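Local coordinates for DNA protection during starvation protein (Mycobacterium smegmatis, PDB 2YW6), which probably oxidises ferrous iron and stores it as a ferric mineral inside a hollow twelve-subunit shell, protecting DNA from oxidative damage, at residues Gln135-Leu138 and Ile139-Gly143. Numbering follows the deposited sequence.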
# COMPACT_ATOMS: atom_id res chain seq x y z
N GLN B 135 -0.08 -1.15 -34.82
CA GLN B 135 -1.49 -1.52 -34.98
C GLN B 135 -2.04 -2.11 -33.69
O GLN B 135 -3.17 -1.82 -33.29
CB GLN B 135 -1.67 -2.56 -36.08
CG GLN B 135 -3.13 -2.99 -36.18
CD GLN B 135 -3.37 -4.20 -37.07
OE1 GLN B 135 -2.96 -5.33 -36.75
NE2 GLN B 135 -4.04 -3.98 -38.19
N ASP B 136 -1.25 -2.96 -33.06
CA ASP B 136 -1.66 -3.59 -31.82
C ASP B 136 -1.91 -2.51 -30.78
O ASP B 136 -2.80 -2.62 -29.94
CB ASP B 136 -0.56 -4.54 -31.34
CG ASP B 136 -0.95 -5.30 -30.09
OD1 ASP B 136 -1.88 -6.13 -30.14
OD2 ASP B 136 -0.30 -5.06 -29.06
N LEU B 137 -1.12 -1.44 -30.87
CA LEU B 137 -1.25 -0.32 -29.97
C LEU B 137 -2.64 0.27 -30.16
O LEU B 137 -3.37 0.51 -29.19
CB LEU B 137 -0.19 0.74 -30.31
CG LEU B 137 0.27 1.72 -29.23
CD1 LEU B 137 0.47 3.09 -29.86
CD2 LEU B 137 -0.75 1.79 -28.11
N LEU B 138 -3.02 0.50 -31.41
CA LEU B 138 -4.33 1.07 -31.68
C LEU B 138 -5.49 0.09 -31.36
O LEU B 138 -6.56 0.51 -30.89
CB LEU B 138 -4.42 1.56 -33.14
CG LEU B 138 -3.48 2.72 -33.55
CD1 LEU B 138 -4.01 3.35 -34.84
CD2 LEU B 138 -3.39 3.79 -32.47
N ILE B 139 -5.27 -1.21 -31.59
CA ILE B 139 -6.29 -2.20 -31.30
C ILE B 139 -6.58 -2.23 -29.79
O ILE B 139 -7.71 -2.47 -29.38
CB ILE B 139 -5.87 -3.62 -31.75
CG1 ILE B 139 -5.69 -3.65 -33.27
CG2 ILE B 139 -6.90 -4.65 -31.28
CD1 ILE B 139 -5.28 -4.99 -33.84
N ALA B 140 -5.56 -1.99 -28.98
CA ALA B 140 -5.74 -2.00 -27.53
C ALA B 140 -6.56 -0.80 -27.07
O ALA B 140 -7.38 -0.90 -26.16
CB ALA B 140 -4.40 -2.02 -26.81
N HIS B 141 -6.33 0.33 -27.72
CA HIS B 141 -7.03 1.57 -27.41
C HIS B 141 -8.51 1.52 -27.81
O HIS B 141 -9.38 2.06 -27.10
CB HIS B 141 -6.38 2.73 -28.16
CG HIS B 141 -4.99 3.02 -27.71
ND1 HIS B 141 -4.25 4.06 -28.25
CD2 HIS B 141 -4.21 2.47 -26.75
CE1 HIS B 141 -3.08 4.13 -27.63
NE2 HIS B 141 -3.04 3.17 -26.71
N ALA B 142 -8.76 0.89 -28.95
CA ALA B 142 -10.10 0.77 -29.49
C ALA B 142 -11.03 0.06 -28.51
O ALA B 142 -12.21 0.40 -28.42
CB ALA B 142 -10.05 0.03 -30.81
N GLY B 143 -10.49 -0.91 -27.78
CA GLY B 143 -11.30 -1.64 -26.81
C GLY B 143 -11.89 -0.72 -25.75
O GLY B 143 -13.09 -0.79 -25.45
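H141 and L137, one helical turn apart in helix 132-155, illustrate how a helix of a ferritin-like bundle sets a buried imidazole among the groups that hold it. From CB, which lies 3.5 Å from the carbonyl O of L138, the H141 side chain leaves with CG anti to the carbonyl carbon (chi1 -66°), which leans the ring back along the helix toward L137. CG and CD2 then pass over the L137 carbonyl, with the L137 O 3.2 Å from CD2 and set above one ring face toward the rim. Farther out, CE1 and NE2 lie beside the CD2 methyl of L137, whose exact position is doubtful at this resolution. Both ring nitrogens are bonded within the same chain, ND1 to the Y28 hydroxyl and NE2 to OE1 of E67, while Y64 stacks on the imidazole.

A second i to i+4 pair is formed by Q135 and I139. The extended Q135 chain brings OE1 to 3.7 Å from CD1 of I139, and its NE2 is hydrogen-bonded to the O of I124 and to OE1 of E128. The backbone joins the same turns by ordinary helical bonds, such as I139 N to Q135 O at 2.8 Å.

With two polar partners and flanking apolar and aromatic groups, the H141 ring is probably fixed in rotation, beside helix 47-75, which carries D66 and E70, the iron ligands inferred from related proteins.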